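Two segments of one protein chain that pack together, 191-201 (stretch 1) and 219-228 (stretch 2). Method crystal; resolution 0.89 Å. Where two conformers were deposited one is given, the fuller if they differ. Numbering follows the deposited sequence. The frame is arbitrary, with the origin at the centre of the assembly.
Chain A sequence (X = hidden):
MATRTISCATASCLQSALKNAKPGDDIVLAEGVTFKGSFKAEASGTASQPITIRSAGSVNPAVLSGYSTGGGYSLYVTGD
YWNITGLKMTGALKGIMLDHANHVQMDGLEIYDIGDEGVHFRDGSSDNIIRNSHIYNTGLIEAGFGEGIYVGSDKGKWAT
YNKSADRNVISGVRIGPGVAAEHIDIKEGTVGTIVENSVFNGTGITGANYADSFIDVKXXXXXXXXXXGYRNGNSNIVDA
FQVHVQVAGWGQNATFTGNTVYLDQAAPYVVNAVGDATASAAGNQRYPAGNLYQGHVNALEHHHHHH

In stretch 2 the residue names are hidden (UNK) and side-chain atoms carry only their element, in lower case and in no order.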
ATOM      1  N   VAL A 191       0.274  11.396  -8.815  1.00  4.30           N
ATOM      2  CA  VAL A 191       0.159  12.724  -8.236  1.00  4.49           C
ATOM      3  C   VAL A 191      -0.686  12.662  -6.976  1.00  4.25           C
ATOM      4  O   VAL A 191      -1.767  12.096  -6.982  1.00  4.52           O
ATOM      5  CB  VAL A 191      -0.460  13.703  -9.256  1.00  5.34           C
ATOM      6  CG1 VAL A 191      -0.717  15.009  -8.686  1.00  6.94           C
ATOM      7  CG2 VAL A 191       0.407  13.816 -10.507  1.00  7.24           C
ATOM      8  N   GLY A 192      -0.199  13.297  -5.907  1.00  4.25           N
ATOM      9  CA  GLY A 192      -1.031  13.570  -4.754  1.00  4.54           C
ATOM     10  C   GLY A 192      -1.175  12.458  -3.730  1.00  4.26           C
ATOM     11  O   GLY A 192      -2.111  12.469  -2.937  1.00  5.47           O
ATOM     12  N   THR A 193      -0.276  11.481  -3.749  1.00  4.29           N
ATOM     13  CA  THR A 193      -0.319  10.403  -2.766  1.00  3.89           C
ATOM     14  C   THR A 193      -0.098  10.979  -1.374  1.00  4.16           C
ATOM     15  O   THR A 193       0.843  11.747  -1.168  1.00  5.14           O
ATOM     16  CB  THR A 193       0.787   9.385  -3.070  1.00  4.23           C
ATOM     17  OG1 THR A 193       0.699   8.939  -4.429  1.00  4.45           O
ATOM     18  CG2 THR A 193       0.658   8.153  -2.179  1.00  4.92           C
ATOM     19  N   ILE A 194      -0.911  10.544  -0.415  1.00  4.14           N
ATOM     20  CA  ILE A 194      -0.772  10.939   0.982  0.75  4.14           C
ATOM     21  C   ILE A 194      -0.406   9.707   1.793  1.00  4.07           C
ATOM     22  O   ILE A 194      -1.064   8.672   1.687  1.00  4.97           O
ATOM     23  CB  ILE A 194      -2.081  11.565   1.520  0.75  4.49           C
ATOM     24  CG1 ILE A 194      -2.466  12.797   0.725  0.75  6.23           C
ATOM     25  CG2 ILE A 194      -1.946  11.850   3.045  0.75  6.65           C
ATOM     26  CD1 ILE A 194      -3.736  13.466   1.172  0.75 16.37           C
ATOM     27  N   VAL A 195       0.627   9.846   2.645  1.00  4.43           N
ATOM     28  CA  VAL A 195       0.986   8.822   3.619  1.00  4.06           C
ATOM     29  C   VAL A 195       0.983   9.523   4.978  1.00  4.00           C
ATOM     30  O   VAL A 195       1.803  10.425   5.195  1.00  4.66           O
ATOM     31  CB  VAL A 195       2.372   8.228   3.369  1.00  4.53           C
ATOM     32  CG1 VAL A 195       2.657   7.166   4.423  1.00  5.42           C
ATOM     33  CG2 VAL A 195       2.455   7.649   1.943  1.00  5.92           C
ATOM     34  N   GLU A 196       0.068   9.132   5.856  1.00  4.63           N
ATOM     35  CA  GLU A 196      -0.098   9.864   7.112  0.51  4.19           C
ATOM     36  C   GLU A 196      -0.328   8.908   8.255  1.00  4.53           C
ATOM     37  O   GLU A 196      -0.947   7.839   8.108  1.00  4.69           O
ATOM     38  CB  GLU A 196      -1.273  10.873   7.050  0.51  5.90           C
ATOM     39  CG  GLU A 196      -2.622  10.185   6.842  0.51  6.79           C
ATOM     40  CD  GLU A 196      -3.808  11.133   6.853  0.51  8.87           C
ATOM     41  OE1 GLU A 196      -3.580  12.356   6.674  0.51 11.55           O
ATOM     42  OE2 GLU A 196      -4.957  10.637   6.982  0.51  7.76           O
ATOM     43  N   ASN A 197       0.126   9.314   9.441  1.00  4.78           N
ATOM     44  CA  ASN A 197      -0.236   8.664  10.699  1.00  5.24           C
ATOM     45  C   ASN A 197       0.114   7.177  10.731  1.00  5.24           C
ATOM     46  O   ASN A 197      -0.570   6.401  11.415  1.00  6.24           O
ATOM     47  CB  ASN A 197      -1.718   8.871  11.029  1.00  6.44           C
ATOM     48  CG  ASN A 197      -2.125  10.315  10.976  1.00 12.50           C
ATOM     49  OD1 ASN A 197      -1.398  11.179  11.336  1.00 16.65           O
ATOM     50  ND2 ASN A 197      -3.352  10.559  10.534  1.00 49.25           N
ATOM     51  N   SER A 198       1.149   6.787  10.013  1.00  4.73           N
ATOM     52  CA  SER A 198       1.491   5.394   9.817  1.00  4.87           C
ATOM     53  C   SER A 198       2.782   5.048  10.577  1.00  5.06           C
ATOM     54  O   SER A 198       3.500   5.925  11.044  1.00  5.70           O
ATOM     55  CB  SER A 198       1.574   5.082   8.324  1.00  5.01           C
ATOM     56  OG  SER A 198       0.269   5.206   7.730  1.00  5.32           O
ATOM     57  N   VAL A 199       3.030   3.739  10.701  1.00  4.92           N
ATOM     58  CA  VAL A 199       4.159   3.233  11.465  1.00  4.86           C
ATOM     59  C   VAL A 199       4.887   2.209  10.610  1.00  4.87           C
ATOM     60  O   VAL A 199       4.273   1.254  10.120  1.00  6.75           O
ATOM     61  CB  VAL A 199       3.736   2.614  12.806  1.00  7.46           C
ATOM     62  CG1 VAL A 199       4.980   2.107  13.567  1.00 14.96           C
ATOM     63  CG2 VAL A 199       2.970   3.622  13.637  1.00 16.92           C
ATOM     64  N   PHE A 200       6.196   2.402  10.459  1.00  4.44           N
ATOM     65  CA  PHE A 200       7.044   1.570   9.614  1.00  4.93           C
ATOM     66  C   PHE A 200       8.001   0.774  10.496  1.00  4.97           C
ATOM     67  O   PHE A 200       8.878   1.342  11.144  1.00  5.65           O
ATOM     68  CB  PHE A 200       7.833   2.442   8.642  1.00  4.94           C
ATOM     69  CG  PHE A 200       6.981   3.452   7.914  1.00  5.23           C
ATOM     70  CD1 PHE A 200       5.771   3.086   7.316  1.00  6.49           C
ATOM     71  CD2 PHE A 200       7.350   4.788   7.875  1.00  5.61           C
ATOM     72  CE1 PHE A 200       4.962   4.049   6.713  1.00  7.10           C
ATOM     73  CE2 PHE A 200       6.558   5.741   7.248  1.00  6.23           C
ATOM     74  CZ  PHE A 200       5.357   5.380   6.674  1.00  6.66           C
ATOM     75  N   ASN A 201       7.838  -0.551  10.502  1.00  4.75           N
ATOM     76  CA  ASN A 201       8.760  -1.460  11.187  1.00  4.86           C
ATOM     77  C   ASN A 201       9.721  -1.974  10.130  1.00  4.51           C
ATOM     78  O   ASN A 201       9.389  -2.846   9.326  1.00  4.89           O
ATOM     79  CB  ASN A 201       7.994  -2.597  11.854  1.00  5.40           C
ATOM     80  CG  ASN A 201       8.919  -3.578  12.551  1.00  5.48           C
ATOM     81  OD1 ASN A 201      10.127  -3.597  12.275  1.00  6.04           O
ATOM     82  ND2 ASN A 201       8.363  -4.388  13.408  1.00  7.22           N
ATOM     83  N   UNK A 219       6.714   9.821  -7.559  1.00  3.83           N
ATOM     84  CA  UNK A 219       5.599  10.634  -8.009  1.00  4.08           C
ATOM     85  C   UNK A 219       5.735  12.070  -7.539  1.00  4.07           C
ATOM     86  O   UNK A 219       6.726  12.452  -6.915  1.00  4.62           O
ATOM     87  N   UNK A 220       4.716  12.853  -7.888  1.00  4.04           N
ATOM     88  CA  UNK A 220       4.664  14.271  -7.577  1.00  3.86           C
ATOM     89  C   UNK A 220       3.620  14.554  -6.507  1.00  3.71           C
ATOM     90  O   UNK A 220       2.645  13.809  -6.324  1.00  4.25           O
ATOM     91  c   UNK A 220       5.572  15.200  -9.727  1.00  4.61           C
ATOM     92  c   UNK A 220       4.367  15.119  -8.801  1.00  4.33           C
ATOM     93  n   UNK A 220       5.427  15.919 -10.816  1.00  5.44           N
ATOM     94  o   UNK A 220       6.625  14.616  -9.455  1.00  5.00           O
ATOM     95  N   UNK A 221       3.826  15.680  -5.815  1.00  4.03           N
ATOM     96  CA  UNK A 221       2.855  16.189  -4.842  1.00  4.42           C
ATOM     97  C   UNK A 221       2.564  15.205  -3.716  1.00  4.29           C
ATOM     98  O   UNK A 221       1.476  15.227  -3.138  1.00  5.29           O
ATOM     99  c   UNK A 221       1.801  17.779  -6.542  1.00  4.79           C
ATOM    100  c   UNK A 221       1.568  16.688  -5.513  1.00  4.56           C
ATOM    101  o   UNK A 221       0.874  17.987  -7.359  1.00  6.32           O
ATOM    102  o   UNK A 221       2.888  18.408  -6.522  1.00  5.45           O
ATOM    103  N   UNK A 222       3.521  14.357  -3.394  1.00  4.42           N
ATOM    104  CA  UNK A 222       3.324  13.422  -2.296  1.00  4.56           C
ATOM    105  C   UNK A 222       3.389  14.182  -0.983  1.00  4.53           C
ATOM    106  O   UNK A 222       4.162  15.120  -0.819  1.00  5.81           O
ATOM    107  c   UNK A 222       4.390  12.336  -2.331  1.00  5.72           C
ATOM    108  N   UNK A 223       2.556  13.780  -0.026  1.00  4.31           N
ATOM    109  CA  UNK A 223       2.531  14.353   1.310  1.00  4.95           C
ATOM    110  C   UNK A 223       2.769  13.220   2.290  1.00  4.47           C
ATOM    111  O   UNK A 223       1.944  12.323   2.401  1.00  5.24           O
ATOM    112  c   UNK A 223       1.021  16.233   0.612  1.00  7.92           C
ATOM    113  c   UNK A 223       1.173  15.583   3.025  1.00  9.84           C
ATOM    114  c   UNK A 223       1.211  15.076   1.593  1.00  6.17           C
ATOM    115  N   UNK A 224       3.892  13.295   2.997  1.00  4.70           N
ATOM    116  CA  UNK A 224       4.356  12.281   3.923  1.00  4.27           C
ATOM    117  C   UNK A 224       4.346  12.963   5.294  1.00  4.27           C
ATOM    118  O   UNK A 224       5.271  13.742   5.589  1.00  4.69           O
ATOM    119  c   UNK A 224       4.887  10.315   1.580  1.00 13.96           C
ATOM    120  c   UNK A 224       6.209  10.697   4.508  1.00  5.33           C
ATOM    121  c   UNK A 224       5.825  11.387   2.045  1.00  6.63           C
ATOM    122  c   UNK A 224       5.751  11.762   3.539  1.00  4.86           C
ATOM    123  N   UNK A 225       3.312  12.729   6.085  1.00  4.69           N
ATOM    124  CA  UNK A 225       3.109  13.501   7.296  1.00  5.07           C
ATOM    125  C   UNK A 225       2.784  12.634   8.510  1.00  4.65           C
ATOM    126  O   UNK A 225       1.986  11.709   8.470  1.00  4.98           O
ATOM    127  c   UNK A 225       0.649  14.040   6.775  1.00  6.63           C
ATOM    128  c   UNK A 225       1.994  14.566   7.105  1.00  6.02           C
ATOM    129  n   UNK A 225      -3.621  14.690   5.037  1.00 14.08           N
ATOM    130  n   UNK A 225      -1.669  14.670   6.158  1.00  9.19           N
ATOM    131  n   UNK A 225      -2.167  16.432   4.781  1.00 16.97           N
ATOM    132  c   UNK A 225      -2.486  15.272   5.330  1.00 11.59           C
ATOM    133  c   UNK A 225      -0.346  15.165   6.558  1.00  8.35           C
ATOM    134  N   UNK A 226       3.423  12.988   9.629  1.00  4.96           N
ATOM    135  CA  UNK A 226       3.030  12.454  10.933  1.00  5.04           C
ATOM    136  C   UNK A 226       3.180  10.935  11.005  1.00  4.95           C
ATOM    137  O   UNK A 226       2.381  10.263  11.676  1.00  6.28           O
ATOM    138  o   UNK A 226       2.464  15.141  11.561  1.00 10.78           O
ATOM    139  c   UNK A 226       1.620  12.910  11.305  1.00  5.93           C
ATOM    140  n   UNK A 226       0.447  14.909  10.583  1.00 13.27           N
ATOM    141  c   UNK A 226       1.523  14.415  11.221  1.00  8.49           C
ATOM    142  N   UNK A 227       4.226  10.405  10.395  1.00  4.55           N
ATOM    143  CA  UNK A 227       4.536   8.976  10.428  1.00  4.51           C
ATOM    144  C   UNK A 227       5.701   8.726  11.388  1.00  4.78           C
ATOM    145  O   UNK A 227       6.467   9.627  11.689  1.00  6.16           O
ATOM    146  c   UNK A 227       4.905   8.464   9.054  1.00  4.51           C
ATOM    147  o   UNK A 227       2.732   8.189   8.091  1.00  4.61           O
ATOM    148  n   UNK A 227       4.096   9.656   7.093  1.00  4.55           N
ATOM    149  c   UNK A 227       3.810   8.755   8.039  1.00  4.28           C
ATOM    150  N   UNK A 228       5.830   7.469  11.806  1.00  4.46           N
ATOM    151  CA  UNK A 228       6.938   7.023  12.650  1.00  4.60           C
ATOM    152  C   UNK A 228       7.634   5.866  11.948  1.00  4.62           C
ATOM    153  O   UNK A 228       6.969   4.903  11.547  1.00  5.59           O
ATOM    154  c   UNK A 228       4.962   7.227  16.019  1.00 10.44           C
ATOM    155  c   UNK A 228       6.442   6.556  14.043  1.00  5.53           C
ATOM    156  c   UNK A 228       5.721   7.687  14.756  1.00  7.38           C
ATOM    157  c   UNK A 228       7.635   6.038  14.856  1.00  7.11           C
TER
HETATM  158  O   HOH W   1       2.274  10.801  -5.878  1.00  4.76           O
HETATM  159  O   HOH W   2      -1.763  13.530   9.502  1.00 14.20           O
HETATM  160  O   HOH W   3       2.401   7.665  13.140  1.00 13.36           O

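Position 219 carries no side-chain atoms at all, so it is glycine, G219. An ideal CB there would point toward stretch 1, 4.4 Å from V191 N.

Position 220 has two carbons, the second bearing one oxygen and one nitrogen: asparagine, N220. Its amide end is satisfied elsewhere in the structure, and the backbone does the work here. G192 N donates to N220 O at 2.9 Å, while water 1 donates to N220 O at 3.1 Å and also hydrogen-bonds T193 OG1 at 2.8 Å.

At 221 the second of two carbons carries two oxygens, which makes a short carboxylate: aspartate, D221. Its CB points toward stretch 1, and OD2 lies 3.6 Å from V191 CG1. Phi is positive here, as it is in G192 alongside, so the two chains turn together.

Position 222 shows a single carbon and is alanine, A222. Its CA sits 3.2 Å from T193 O, a CA-H...O contact.

Position 223 has one carbon carrying two more, a beta-branched fork with both arms one atom long: valine, V223. Its CB is 4.4 Å from I194 CG1, on the sheet face that also holds E196. The strand pairing starts here, with V223 N donating to T193 O at 2.9 Å and V195 N to V223 O at 2.8 Å.

Position 224 has four carbons, forked at the first with one arm two carbons long: isoleucine, I224. It lies on the other face with V195, and its CD1 meets V195 CG2 at 3.6 Å.

At 225 three carbons lead to a nitrogen and then to a carbon with two more nitrogens, the guanidinium of arginine, R225. R225 NE and NH2 both donate to E196 OE1, at 3.0 and 2.9 Å, in a salt bridge near the guanidinium plane; I194 CG2 lies over one face of the group. The backbone adds R225 N to V195 O, 2.9 Å.

Position 226 has two carbons, the second with one oxygen and one nitrogen: asparagine, N226. Its CB is 3.5 Å from N197 OD1, and water 2 joins the two side chains, accepting from N226 ND2 at 2.8 Å and donating to N197 OD1 at 3.0 Å.

Position 227 has the same atoms but is buried, and its end reaches stretch 1: asparagine, N227. ND2 donates to V195 O at 3.1 Å and OD1 accepts from S198 N at 2.9 Å, so one amide spans the turn. F200 CE2 rests 3.7 Å from its CB.

Position 228, four carbons forked at the first with one longer arm, is isoleucine, I228. I228 N donates to S198 O and F200 N to I228 O, at 2.9 and 2.8 Å.

The contact works by parallel repetition: like-placed residues pair at CA spacings near 4.8 Å, backbone hydrogen bonds set the register, the E196–R225 salt bridge pairs charges along it, and N227 fastens the turn between strand segments.

Stretch 2 219-228: GNDAVIRNNI
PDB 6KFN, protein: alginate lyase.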